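Local structure of biotin protein ligase-like protein of unknown function (Silicibacter sp., 3BFM) at residues E15-G20 / L39-L44; D47-A52 / V125-P130; K63-L68 / T229-Q234; I109-D114 / D121-G126; L129-E134 / A145-G150. The protein is of unknown function but belongs to the biotin/lipoate protein ligase family and probably shares its class II synthetase-like fold. One frame throughout, in Å; residues are numbered along the deposited sequence.

Contact 1: residues E15-G20 / L39-L44; sequences EAAGPG and LVVYEL. With CA (calcium ion), chain B.
Glu15 is gripped through both its polar backbone atoms: its N donates to Val40 O and its O accepts from Tyr42 N, both bonds 2.9 Å long. Ala17 N continues the ladder just past the end of its strand, reaching Tyr42 O at 2.8 Å. This is the parallel pairing of a beta-alpha-beta unit: strand 13-16 lies at one margin of the main sheet, helix 23-32 makes the crossover, and strand 39-44 returns beside it.

Apolar contacts differ on the two faces. On the helix side, Glu15 lays its CB against Leu39 CD1 at 3.9 Å, while the extended chain carries the carboxylate on to a salt bridge with Lys30. On the other face the Tyr42 ring lies beneath Ala16, whose CA sits 4.0 Å from the ring centroid in a CH-pi contact. Chi1 of Tyr42 (65°) puts CG between the backbone N and the carbonyl carbon, and the ring beyond it lies under Ala16. An alanine in place of Tyr42 would probably leave Ala16 without its aromatic floor and open a gap on that face.

Metal coordination forms the third group. Glu43, extended beyond CG, holds the calcium ion with both carboxylate oxygens, OE1 at 2.5 Å and OE2 at 2.4 Å from the metal. Gln21 and Asp22 complete the protein ligands, and a calcium-bound water donates to Gly18 O at 2.6 Å.

Contact 2: residues D47-A52 / V125-P130; sequences DVLRAA and VGLDLP
Leu49 pairs with Leu129, and Ala51 with Leu127, as the hydrogen-bonded pairs of two antiparallel strands, 48-55 and 123-130, neighbours near the middle of the main mixed sheet. The two short segments run 178° apart in direction with their axes 4.5 Å from each other. Each of these pairs is closed by two backbone bonds; Leu49 N to Leu129 O is 2.8 Å and nearly straight, at 174°.

The packed side is the face bearing Leu49, Ala51, Leu127 and Leu129. Apolar residues suit it because helix 156-175 lies against it, with Trp163 on Leu127 and Leu159 on Leu129. Ala51, with only a methyl, is met by Leu160 and Trp163 of the same helix.

The other face changes character along its length. At one end it is buried, where Ala52 and Gly126 form a non-hydrogen-bonded pair with their CA atoms 4.0 Å apart. Farther along, Val48, Arg50, Asp128 and Pro130 are partly exposed. Arg50 and Asp128 have opposite charges but form no salt bridge with each other: Asp128 OD1 pairs with Arg108, while the Arg50 chain bends at chi3 (-82°) and its guanidinium lies near the calcium site. What touches is the aliphatic shaft of Arg50, whose CG and CD each lie 3.3 Å from Asp128 OD2.

Contact 3: residues K63-L68 / T229-Q234; sequences KAMAML and TTVLVQ
Met65, a selenomethionine in this crystal, reaches across to three residues near the C-terminus. Its CG meets Thr229 CG2 at 3.6 Å, the two side chains crossing at about a right angle. Farther out, SE lies 3.7 Å from Leu232 CD2, and the terminal CE lies equally close to CG and CD2 of the same leucine. CE also approaches Val231 CG2, more distantly at 4.3 Å. A second, smaller contact is made by Leu68, whose CD2 touches that same valine methyl at 3.9 Å.

The long, unbranched chain of Met65 suits this place because it can curl: it is bent at chi2 (-49°) and again at chi3 (-64°), which brings CE round to Leu232. Thr229 presents its methyl here, CG2 standing anti to the carbonyl carbon.

Behind this shell, the type I turn from Ala64 to Met67 carries Met65, and Leu68 follows it, its N bonded to Met65 O at 3.0 Å. Across from it, the 3-10 segment carries Thr229 and Val231, Val231 pointing toward the turn, and Leu232 follows and brings its CG and CD2 to Met65. Ile109 of strand 102-111 touches Met65, Leu68 and Val231 alike, and Val233 is hydrogen-bonded to its backbone. The tail, part of the C-terminal DUF4444 region, thus packs on the biotin/lipoate ligase-like part. No hydrogen bond crosses between the two segments, so their mutual attachment rests on dispersion and the burial of apolar surface.

Contact 4: residues I109-D114 / D121-G126; sequences IAASTD and DWLVVG
Ser112 sets its CB on the indole of Trp122, 3.5 Å from the centroid of the five-membered ring and over its face. The flat ring makes a floor along which the neighbouring backbone also lies, with Ala111 C 3.6 Å above the plane toward the rim and Ser112 N over the centre. The short side chains of Ala110 and Ser112 let the ring lie close, Ala110 CB being near Trp122 CZ3. Chi1 of Trp122 (59°) puts CG between the backbone N and the carbonyl carbon, and from there the indole extends under residues 110-112. An alanine at Trp122 would probably leave a hollow beneath Ser112 and deprive Glu32 of its hydrogen-bond partner, the indole NE1.

The two strands, 102-111 and 123-130, form a beta hairpin in the main sheet, running antiparallel at 165°. Ala110 and Val124 are the hydrogen-bonded pair, joined by Ala110 N to Val124 O at 3.0 Å and Val124 N to Ala110 O at 2.9 Å. Toward the turn, Asp121 N donates to Ser112 OG at 2.7 Å.

On the face away from the indole, the bump is Ile109. Its CD1 presses into Leu123 at CD2, 3.4 Å away and tighter than usual, and rests more easily on Val125 CG2 at 4.1 Å. Ala111, with only a methyl to offer, fits beside Leu123 CG, while on this same face Met67 packs on Leu123 and Leu68 on Ile109, both from helix 67-82.

Contact 5: residues L129-E134 / A145-G150; sequences LPLWPE and ALYAEG
Tyr147 and Trp132 meet as an edge-to-face (T-shaped) pair, the edge of the tyrosine directed at the face of the indole. Their planes stand 60° apart, and the centroid of the tyrosine ring is 5.1 Å from that of the indole's six-membered ring. Tyr147 CB shares the same indole face, 3.4 Å from that six-membered centroid, so the tryptophan covers both the root of the tyrosine side chain and one edge of its ring. The tyrosine ring also borders Leu131, whose CB lies 3.8 Å from Tyr147 CE2. Its hydroxyl is tied to Val154 O, which would restrain the ring from swinging away; a tyrosine therefore serves here with both its ring and its tip.

Leu131 and Leu146 lie side by side, pointing the same way. Leu131 CG is anti to the carbonyl carbon (chi1 -62°), and beyond it CD2 comes to 3.9 Å from Leu146 CD2. From the strand end, Leu129 crosses Leu146 obliquely. Branched leucines fit this buried side, where helix 156-175 contributes Ala156 and Leu159. Ala145, small enough to lie close against the backbone, tucks its CB 3.5 Å from Leu131 O, with the rings of Pro130 and Pro133 nearby.

Two backbone bonds fix this placing: Leu146 N to Pro130 O at 2.9 Å, almost straight at 178°, and Tyr147 N to Leu131 O, also 2.9 Å. Strand 123-130 thus runs out into a connection that doubles back on it, a short 3-10 turn beginning at Leu146 packing against the strand's end before helix 156-175 begins.

How the contacts relate
Contacts 1, 2, 4 and 5 all reach the main mixed sheet. Contacts 1 and 2, with centres about 10 Å apart, meet where strands 39-44 and 48-55 adjoin: Val41 O lies 2.8 Å from Ala52 N, and Glu43 OE1, a calcium ligand, forms a salt bridge with Arg50 NH2 at 3.4 Å. Strand 123-130 carries contact 4 at its start, contact 2 along its length and contact 5 at its end, so the centres of contacts 4 and 5 are about 27 Å apart. Contact 3 brings in the C-terminal tail; its centre is only about 7 Å from that of contact 4, but about 22 Å from that of contact 1, which supplies Glu43 to the calcium site.

Contact 1: residues E15-G20 / L39-L44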
# COMPACT_ATOMS: atom_id res chain seq x y z
N GLU A 15 -11.60 2.33 -7.34
CA GLU A 15 -12.18 2.28 -8.66
C GLU A 15 -13.68 1.99 -8.51
O GLU A 15 -14.07 0.93 -7.97
CB GLU A 15 -11.52 1.20 -9.47
CG GLU A 15 -12.11 1.11 -10.87
CD GLU A 15 -11.28 0.30 -11.84
OE1 GLU A 15 -10.04 0.20 -11.67
OE2 GLU A 15 -11.90 -0.24 -12.79
N ALA A 16 -14.53 2.91 -8.94
CA ALA A 16 -15.96 2.68 -8.92
C ALA A 16 -16.33 1.73 -10.07
O ALA A 16 -15.88 1.90 -11.22
CB ALA A 16 -16.74 3.99 -9.04
N ALA A 17 -17.20 0.76 -9.76
CA ALA A 17 -17.70 -0.19 -10.77
C ALA A 17 -18.60 0.53 -11.78
O ALA A 17 -19.44 1.37 -11.40
CB ALA A 17 -18.49 -1.32 -10.08
N GLY A 18 -18.38 0.23 -13.04
CA GLY A 18 -19.17 0.75 -14.15
C GLY A 18 -20.27 -0.18 -14.59
O GLY A 18 -20.52 -1.21 -13.97
N PRO A 19 -20.99 0.21 -15.64
CA PRO A 19 -22.06 -0.61 -16.22
C PRO A 19 -21.62 -2.04 -16.52
O PRO A 19 -20.57 -2.25 -17.12
CB PRO A 19 -22.38 0.12 -17.51
CG PRO A 19 -22.07 1.58 -17.20
CD PRO A 19 -20.86 1.52 -16.33
N GLY A 20 -22.40 -3.02 -16.08
CA GLY A 20 -22.10 -4.40 -16.34
C GLY A 20 -21.08 -5.00 -15.36
O GLY A 20 -20.81 -6.18 -15.43
N LEU A 39 -5.77 -2.35 -5.17
CA LEU A 39 -7.04 -1.96 -5.79
C LEU A 39 -8.22 -2.26 -4.88
O LEU A 39 -8.34 -3.39 -4.36
CB LEU A 39 -7.25 -2.70 -7.08
CG LEU A 39 -8.52 -2.40 -7.88
CD1 LEU A 39 -8.51 -0.97 -8.41
CD2 LEU A 39 -8.68 -3.43 -9.02
N VAL A 40 -9.08 -1.26 -4.75
CA VAL A 40 -10.35 -1.33 -4.06
C VAL A 40 -11.43 -0.97 -5.07
O VAL A 40 -11.59 0.18 -5.43
CB VAL A 40 -10.46 -0.39 -2.83
CG1 VAL A 40 -11.84 -0.53 -2.15
CG2 VAL A 40 -9.32 -0.63 -1.85
N VAL A 41 -12.16 -1.96 -5.54
CA VAL A 41 -13.30 -1.73 -6.42
C VAL A 41 -14.54 -1.60 -5.56
O VAL A 41 -14.73 -2.38 -4.65
CB VAL A 41 -13.50 -2.91 -7.39
CG1 VAL A 41 -14.63 -2.55 -8.41
CG2 VAL A 41 -12.20 -3.25 -8.09
N TYR A 42 -15.37 -0.60 -5.84
CA TYR A 42 -16.55 -0.39 -5.03
C TYR A 42 -17.74 0.01 -5.87
O TYR A 42 -17.62 0.44 -7.03
CB TYR A 42 -16.25 0.64 -3.92
CG TYR A 42 -15.96 2.03 -4.46
CD1 TYR A 42 -16.98 2.92 -4.67
CD2 TYR A 42 -14.66 2.44 -4.72
CE1 TYR A 42 -16.74 4.17 -5.15
CE2 TYR A 42 -14.40 3.73 -5.21
CZ TYR A 42 -15.43 4.57 -5.41
OH TYR A 42 -15.20 5.84 -5.93
N GLU A 43 -18.92 -0.15 -5.28
CA GLU A 43 -20.17 0.21 -5.93
C GLU A 43 -21.13 0.55 -4.81
O GLU A 43 -21.42 -0.32 -3.98
CB GLU A 43 -20.70 -0.96 -6.78
CG GLU A 43 -21.89 -0.62 -7.60
CD GLU A 43 -22.17 -1.58 -8.74
OE1 GLU A 43 -21.73 -2.77 -8.76
OE2 GLU A 43 -22.93 -1.18 -9.64
N LEU A 44 -21.54 1.82 -4.76
CA LEU A 44 -22.45 2.31 -3.73
C LEU A 44 -23.82 2.63 -4.34
O LEU A 44 -23.92 3.34 -5.36
CB LEU A 44 -21.91 3.58 -3.05
CG LEU A 44 -21.01 3.45 -1.81
CD1 LEU A 44 -19.57 3.11 -2.22
CD2 LEU A 44 -21.03 4.73 -1.00
CA CA B . -22.94 -3.22 -10.87
O HOH W 1 -22.70 -1.54 -12.52
O HOH W 2 -23.84 -4.34 -12.85
O HOH W 3 -25.18 -3.39 -10.10

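Contact 2: residues D47-A52 / V125-P130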
# COMPACT_ATOMS: atom_id res chain seq x y z
N ASP A 47 -29.21 1.51 -1.25
CA ASP A 47 -29.66 0.34 -0.49
C ASP A 47 -28.58 -0.71 -0.20
O ASP A 47 -28.82 -1.65 0.56
CB ASP A 47 -30.77 -0.37 -1.26
CG ASP A 47 -32.05 0.41 -1.29
OD1 ASP A 47 -32.09 1.55 -0.76
OD2 ASP A 47 -32.97 -0.13 -1.92
N VAL A 48 -27.42 -0.56 -0.80
CA VAL A 48 -26.37 -1.58 -0.67
C VAL A 48 -25.00 -0.96 -0.85
O VAL A 48 -24.84 0.04 -1.56
CB VAL A 48 -26.57 -2.75 -1.67
CG1 VAL A 48 -26.67 -2.21 -3.09
CG2 VAL A 48 -25.42 -3.82 -1.57
N LEU A 49 -24.04 -1.53 -0.14
CA LEU A 49 -22.62 -1.21 -0.32
C LEU A 49 -21.87 -2.45 -0.77
O LEU A 49 -21.96 -3.48 -0.13
CB LEU A 49 -21.99 -0.64 0.97
CG LEU A 49 -20.46 -0.43 1.04
CD1 LEU A 49 -20.01 0.62 -0.00
CD2 LEU A 49 -20.00 0.00 2.43
N ARG A 50 -21.12 -2.36 -1.87
CA ARG A 50 -20.27 -3.48 -2.27
C ARG A 50 -18.88 -2.96 -2.46
O ARG A 50 -18.71 -1.82 -2.90
CB ARG A 50 -20.77 -4.20 -3.52
CG ARG A 50 -22.09 -4.93 -3.27
CD ARG A 50 -22.67 -5.46 -4.57
NE ARG A 50 -23.39 -4.41 -5.24
CZ ARG A 50 -23.84 -4.47 -6.49
NH1 ARG A 50 -23.65 -5.54 -7.24
NH2 ARG A 50 -24.50 -3.44 -6.98
N ALA A 51 -17.89 -3.78 -2.10
CA ALA A 51 -16.52 -3.43 -2.31
C ALA A 51 -15.67 -4.65 -2.35
O ALA A 51 -16.09 -5.74 -1.90
CB ALA A 51 -16.05 -2.40 -1.25
N ALA A 52 -14.51 -4.54 -2.95
CA ALA A 52 -13.61 -5.72 -3.05
C ALA A 52 -12.18 -5.20 -3.08
O ALA A 52 -11.91 -4.20 -3.72
CB ALA A 52 -13.93 -6.62 -4.28
N VAL A 125 -10.85 -10.17 -1.52
CA VAL A 125 -11.89 -10.21 -0.49
C VAL A 125 -12.97 -9.21 -0.81
O VAL A 125 -12.69 -8.04 -1.03
CB VAL A 125 -11.31 -9.93 0.91
CG1 VAL A 125 -12.42 -9.83 1.94
CG2 VAL A 125 -10.34 -11.01 1.24
N GLY A 126 -14.22 -9.66 -0.81
CA GLY A 126 -15.33 -8.78 -1.15
C GLY A 126 -16.28 -8.61 0.00
O GLY A 126 -16.50 -9.57 0.76
N LEU A 127 -16.81 -7.40 0.13
CA LEU A 127 -17.81 -7.07 1.11
C LEU A 127 -19.13 -6.80 0.38
O LEU A 127 -19.15 -6.10 -0.65
CB LEU A 127 -17.35 -5.80 1.88
CG LEU A 127 -18.38 -5.20 2.83
CD1 LEU A 127 -18.71 -6.21 3.97
CD2 LEU A 127 -17.92 -3.82 3.43
N ASP A 128 -20.22 -7.42 0.84
CA ASP A 128 -21.56 -7.06 0.40
C ASP A 128 -22.37 -6.71 1.67
O ASP A 128 -22.48 -7.52 2.58
CB ASP A 128 -22.21 -8.21 -0.35
CG ASP A 128 -21.67 -8.39 -1.77
OD1 ASP A 128 -20.49 -8.78 -1.94
OD2 ASP A 128 -22.44 -8.17 -2.73
N LEU A 129 -22.90 -5.50 1.73
CA LEU A 129 -23.61 -5.07 2.91
C LEU A 129 -24.91 -4.38 2.51
O LEU A 129 -24.88 -3.32 1.84
CB LEU A 129 -22.72 -4.12 3.75
CG LEU A 129 -23.22 -3.60 5.09
CD1 LEU A 129 -23.21 -4.74 6.13
CD2 LEU A 129 -22.41 -2.39 5.65
N PRO A 130 -26.03 -4.98 2.91
CA PRO A 130 -27.30 -4.29 2.72
C PRO A 130 -27.48 -3.11 3.64
O PRO A 130 -27.20 -3.21 4.81
CB PRO A 130 -28.32 -5.36 3.02
CG PRO A 130 -27.66 -6.29 3.96
CD PRO A 130 -26.21 -6.28 3.59

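Contact 3: residues K63-L68 / T229-Q234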
# COMPACT_ATOMS: atom_id res chain seq x y z
N LYS A 63 -2.47 -20.67 4.19
CA LYS A 63 -2.18 -19.54 5.06
C LYS A 63 -2.76 -18.20 4.60
O LYS A 63 -2.97 -17.28 5.43
CB LYS A 63 -0.68 -19.43 5.26
CG LYS A 63 -0.15 -20.71 5.92
CD LYS A 63 1.02 -20.46 6.83
CE LYS A 63 1.36 -21.73 7.60
NZ LYS A 63 0.36 -22.05 8.68
N ALA A 64 -3.00 -18.08 3.30
CA ALA A 64 -3.51 -16.82 2.73
C ALA A 64 -5.00 -16.65 3.06
O ALA A 64 -5.52 -15.51 3.03
CB ALA A 64 -3.30 -16.80 1.20
N MSE A 65 -5.68 -17.77 3.32
CA MSE A 65 -7.08 -17.74 3.76
C MSE A 65 -7.34 -16.85 4.99
O MSE A 65 -8.48 -16.41 5.17
CB MSE A 65 -7.57 -19.15 4.06
CG MSE A 65 -7.56 -20.11 2.91
SE MSE A 65 -8.43 -19.34 1.26
CE MSE A 65 -10.13 -19.13 1.88
N ALA A 66 -6.32 -16.60 5.82
CA ALA A 66 -6.42 -15.67 6.96
C ALA A 66 -6.88 -14.28 6.53
O ALA A 66 -7.31 -13.45 7.36
CB ALA A 66 -5.09 -15.60 7.70
N MSE A 67 -6.80 -13.98 5.23
CA MSE A 67 -7.25 -12.67 4.78
C MSE A 67 -8.76 -12.48 5.04
O MSE A 67 -9.24 -11.35 5.23
CB MSE A 67 -6.94 -12.45 3.28
CG MSE A 67 -5.42 -12.37 2.97
SE MSE A 67 -4.57 -10.85 3.84
CE MSE A 67 -3.84 -11.95 5.41
N LEU A 68 -9.53 -13.58 5.00
CA LEU A 68 -10.98 -13.48 5.33
C LEU A 68 -11.23 -13.00 6.77
O LEU A 68 -11.85 -11.93 6.98
CB LEU A 68 -11.72 -14.78 5.01
CG LEU A 68 -13.22 -14.80 5.29
CD1 LEU A 68 -13.88 -13.69 4.46
CD2 LEU A 68 -13.82 -16.15 4.93
N THR A 229 -10.22 -22.99 3.15
CA THR A 229 -10.25 -23.11 1.67
C THR A 229 -11.60 -23.57 1.09
O THR A 229 -11.93 -23.22 -0.06
CB THR A 229 -9.09 -23.98 1.14
OG1 THR A 229 -9.08 -25.23 1.82
CG2 THR A 229 -7.75 -23.34 1.41
N THR A 230 -12.40 -24.28 1.89
CA THR A 230 -13.72 -24.71 1.48
C THR A 230 -14.71 -23.57 1.17
O THR A 230 -15.69 -23.80 0.47
CB THR A 230 -14.38 -25.70 2.49
OG1 THR A 230 -14.69 -25.02 3.70
CG2 THR A 230 -13.45 -26.89 2.76
N VAL A 231 -14.45 -22.36 1.66
CA VAL A 231 -15.37 -21.23 1.43
C VAL A 231 -14.95 -20.39 0.22
O VAL A 231 -15.62 -19.44 -0.12
CB VAL A 231 -15.51 -20.33 2.70
CG1 VAL A 231 -15.72 -21.20 3.97
CG2 VAL A 231 -14.30 -19.47 2.88
N LEU A 232 -13.86 -20.75 -0.43
CA LEU A 232 -13.45 -20.09 -1.66
C LEU A 232 -14.54 -20.13 -2.70
O LEU A 232 -15.14 -21.17 -2.97
CB LEU A 232 -12.17 -20.71 -2.23
CG LEU A 232 -10.85 -20.34 -1.57
CD1 LEU A 232 -9.77 -21.26 -2.11
CD2 LEU A 232 -10.45 -18.88 -1.82
N VAL A 233 -14.81 -18.97 -3.29
CA VAL A 233 -15.82 -18.84 -4.34
C VAL A 233 -15.26 -19.50 -5.59
O VAL A 233 -14.15 -19.15 -6.02
CB VAL A 233 -16.17 -17.39 -4.64
CG1 VAL A 233 -17.10 -17.30 -5.86
CG2 VAL A 233 -16.85 -16.76 -3.43
N GLN A 234 -16.00 -20.46 -6.13
CA GLN A 234 -15.54 -21.28 -7.25
C GLN A 234 -15.95 -20.64 -8.55
O GLN A 234 -17.14 -20.43 -8.77
CB GLN A 234 -16.16 -22.68 -7.19
CG GLN A 234 -15.99 -23.41 -5.85

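Contact 4: residues I109-D114 / D121-G126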
# COMPACT_ATOMS: atom_id res chain seq x y z
N ILE A 109 -14.43 -14.51 -0.46
CA ILE A 109 -13.02 -14.64 -0.79
C ILE A 109 -12.83 -15.53 -2.03
O ILE A 109 -13.51 -16.57 -2.15
CB ILE A 109 -12.19 -15.14 0.43
CG1 ILE A 109 -10.73 -15.21 0.06
CG2 ILE A 109 -12.65 -16.54 0.97
CD1 ILE A 109 -9.80 -15.09 1.27
N ALA A 110 -11.90 -15.11 -2.91
CA ALA A 110 -11.51 -15.87 -4.09
C ALA A 110 -10.02 -15.80 -4.22
O ALA A 110 -9.36 -14.89 -3.68
CB ALA A 110 -12.17 -15.33 -5.40
N ALA A 111 -9.48 -16.77 -4.92
CA ALA A 111 -8.07 -16.73 -5.22
C ALA A 111 -7.72 -17.41 -6.56
O ALA A 111 -8.56 -18.07 -7.16
CB ALA A 111 -7.27 -17.33 -4.05
N SER A 112 -6.45 -17.27 -6.95
CA SER A 112 -5.98 -17.63 -8.29
C SER A 112 -5.82 -19.11 -8.41
O SER A 112 -5.72 -19.63 -9.51
CB SER A 112 -4.64 -16.95 -8.60
OG SER A 112 -3.57 -17.49 -7.81
N THR A 113 -5.84 -19.79 -7.27
CA THR A 113 -5.62 -21.23 -7.17
C THR A 113 -6.56 -21.80 -6.12
O THR A 113 -7.08 -21.07 -5.26
CB THR A 113 -4.15 -21.52 -6.71
OG1 THR A 113 -3.92 -22.94 -6.63
CG2 THR A 113 -3.93 -20.95 -5.34
N ASP A 114 -6.81 -23.11 -6.19
CA ASP A 114 -7.47 -23.83 -5.11
C ASP A 114 -6.59 -24.91 -4.47
O ASP A 114 -7.05 -25.68 -3.63
CB ASP A 114 -8.80 -24.43 -5.58
CG ASP A 114 -8.63 -25.48 -6.66
OD1 ASP A 114 -7.57 -25.54 -7.32
OD2 ASP A 114 -9.58 -26.25 -6.85
N ASP A 121 -1.34 -16.22 -7.08
CA ASP A 121 -0.90 -14.99 -7.74
C ASP A 121 -1.71 -13.83 -7.22
O ASP A 121 -1.30 -12.69 -7.32
CB ASP A 121 -1.12 -15.07 -9.24
CG ASP A 121 -0.24 -16.13 -9.93
OD1 ASP A 121 0.80 -16.54 -9.38
OD2 ASP A 121 -0.62 -16.54 -11.05
N TRP A 122 -2.91 -14.13 -6.72
CA TRP A 122 -3.81 -13.10 -6.21
C TRP A 122 -4.87 -13.68 -5.32
O TRP A 122 -5.21 -14.85 -5.42
CB TRP A 122 -4.46 -12.29 -7.33
CG TRP A 122 -5.26 -13.10 -8.28
CD1 TRP A 122 -4.84 -13.55 -9.52
CD2 TRP A 122 -6.64 -13.51 -8.16
NE1 TRP A 122 -5.84 -14.23 -10.13
CE2 TRP A 122 -6.95 -14.23 -9.33
CE3 TRP A 122 -7.61 -13.39 -7.16
CZ2 TRP A 122 -8.19 -14.79 -9.53
CZ3 TRP A 122 -8.86 -13.94 -7.37
CH2 TRP A 122 -9.13 -14.64 -8.55
N LEU A 123 -5.42 -12.80 -4.48
CA LEU A 123 -6.55 -13.11 -3.65
C LEU A 123 -7.44 -11.86 -3.60
O LEU A 123 -6.94 -10.75 -3.58
CB LEU A 123 -6.04 -13.47 -2.27
CG LEU A 123 -7.00 -14.14 -1.31
CD1 LEU A 123 -6.30 -15.26 -0.51
CD2 LEU A 123 -7.64 -13.10 -0.38
N VAL A 124 -8.75 -12.05 -3.60
CA VAL A 124 -9.69 -10.93 -3.50
C VAL A 124 -10.64 -11.19 -2.36
O VAL A 124 -11.15 -12.31 -2.23
CB VAL A 124 -10.53 -10.76 -4.80
CG1 VAL A 124 -11.69 -9.79 -4.62
CG2 VAL A 124 -9.61 -10.33 -5.96
N VAL A 125 -10.85 -10.17 -1.52
CA VAL A 125 -11.89 -10.21 -0.49
C VAL A 125 -12.97 -9.21 -0.81
O VAL A 125 -12.69 -8.04 -1.03
CB VAL A 125 -11.31 -9.93 0.91
CG1 VAL A 125 -12.42 -9.83 1.94
CG2 VAL A 125 -10.34 -11.01 1.24
N GLY A 126 -14.22 -9.66 -0.81
CA GLY A 126 -15.33 -8.78 -1.15
C GLY A 126 -16.28 -8.61 0.00
O GLY A 126 -16.50 -9.57 0.76

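Contact 5: residues L129-E134 / A145-G150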
# COMPACT_ATOMS: atom_id res chain seq x y z
N LEU A 129 -22.90 -5.50 1.73
CA LEU A 129 -23.61 -5.07 2.91
C LEU A 129 -24.91 -4.38 2.51
O LEU A 129 -24.88 -3.32 1.84
CB LEU A 129 -22.72 -4.12 3.75
CG LEU A 129 -23.22 -3.60 5.09
CD1 LEU A 129 -23.21 -4.74 6.13
CD2 LEU A 129 -22.41 -2.39 5.65
N PRO A 130 -26.03 -4.98 2.91
CA PRO A 130 -27.30 -4.29 2.72
C PRO A 130 -27.48 -3.11 3.64
O PRO A 130 -27.20 -3.21 4.81
CB PRO A 130 -28.32 -5.36 3.02
CG PRO A 130 -27.66 -6.29 3.96
CD PRO A 130 -26.21 -6.28 3.59
N LEU A 131 -27.94 -1.99 3.09
CA LEU A 131 -28.12 -0.76 3.86
C LEU A 131 -29.59 -0.58 4.21
O LEU A 131 -29.89 -0.28 5.35
CB LEU A 131 -27.61 0.41 3.06
CG LEU A 131 -26.12 0.36 2.72
CD1 LEU A 131 -25.78 1.60 1.83
CD2 LEU A 131 -25.22 0.33 3.94
N TRP A 132 -30.47 -0.76 3.25
CA TRP A 132 -31.91 -0.88 3.49
C TRP A 132 -32.37 -2.25 2.99
O TRP A 132 -31.76 -2.81 2.09
CB TRP A 132 -32.66 0.16 2.68
CG TRP A 132 -32.36 1.55 3.12
CD1 TRP A 132 -31.74 2.51 2.38
CD2 TRP A 132 -32.70 2.17 4.37
NE1 TRP A 132 -31.67 3.66 3.10
CE2 TRP A 132 -32.25 3.47 4.31
CE3 TRP A 132 -33.36 1.73 5.52
CZ2 TRP A 132 -32.40 4.37 5.39
CZ3 TRP A 132 -33.50 2.60 6.59
CH2 TRP A 132 -33.02 3.91 6.51
N PRO A 133 -33.45 -2.78 3.55
CA PRO A 133 -33.83 -4.13 3.09
C PRO A 133 -34.38 -4.12 1.67
O PRO A 133 -35.12 -3.23 1.33
CB PRO A 133 -34.92 -4.56 4.08
CG PRO A 133 -34.87 -3.59 5.19
CD PRO A 133 -34.33 -2.31 4.63
N GLU A 134 -33.99 -5.09 0.86
CA GLU A 134 -34.58 -5.24 -0.47
C GLU A 134 -35.86 -6.05 -0.35
O GLU A 134 -35.82 -7.21 0.04
CB GLU A 134 -33.59 -5.91 -1.43
CG GLU A 134 -32.85 -7.10 -0.86
N ALA A 145 -30.78 -5.16 7.69
CA ALA A 145 -29.97 -4.27 6.88
C ALA A 145 -29.42 -3.24 7.85
O ALA A 145 -30.01 -2.98 8.89
CB ALA A 145 -30.78 -3.61 5.79
N LEU A 146 -28.29 -2.65 7.49
CA LEU A 146 -27.55 -1.77 8.38
C LEU A 146 -28.39 -0.65 8.96
O LEU A 146 -28.33 -0.40 10.16
CB LEU A 146 -26.35 -1.14 7.67
CG LEU A 146 -25.31 -0.52 8.60
CD1 LEU A 146 -24.57 -1.56 9.40
CD2 LEU A 146 -24.36 0.31 7.73
N TYR A 147 -29.15 0.04 8.11
CA TYR A 147 -29.89 1.21 8.54
C TYR A 147 -31.16 0.80 9.28
O TYR A 147 -31.81 1.64 9.90
CB TYR A 147 -30.18 2.15 7.37
CG TYR A 147 -28.95 2.78 6.78
CD1 TYR A 147 -27.84 3.05 7.57
CD2 TYR A 147 -28.90 3.16 5.45
CE1 TYR A 147 -26.71 3.62 7.02
CE2 TYR A 147 -27.78 3.73 4.89
CZ TYR A 147 -26.69 3.98 5.68
OH TYR A 147 -25.56 4.56 5.11
N ALA A 148 -31.50 -0.48 9.21
CA ALA A 148 -32.57 -1.02 10.03
C ALA A 148 -32.10 -1.28 11.47
O ALA A 148 -32.92 -1.44 12.36
CB ALA A 148 -33.13 -2.32 9.40
N GLU A 149 -30.78 -1.29 11.69
CA GLU A 149 -30.20 -1.73 12.98
C GLU A 149 -29.57 -0.62 13.80
O GLU A 149 -28.66 -0.88 14.59
CB GLU A 149 -29.14 -2.81 12.71
CG GLU A 149 -29.73 -4.10 12.19
CD GLU A 149 -30.71 -4.72 13.19
OE1 GLU A 149 -30.54 -4.51 14.41
OE2 GLU A 149 -31.65 -5.42 12.73
N GLY A 150 -30.04 0.60 13.61
CA GLY A 150 -29.59 1.73 14.41
C GLY A 150 -28.38 2.49 13.90
O GLY A 150 -27.81 3.29 14.66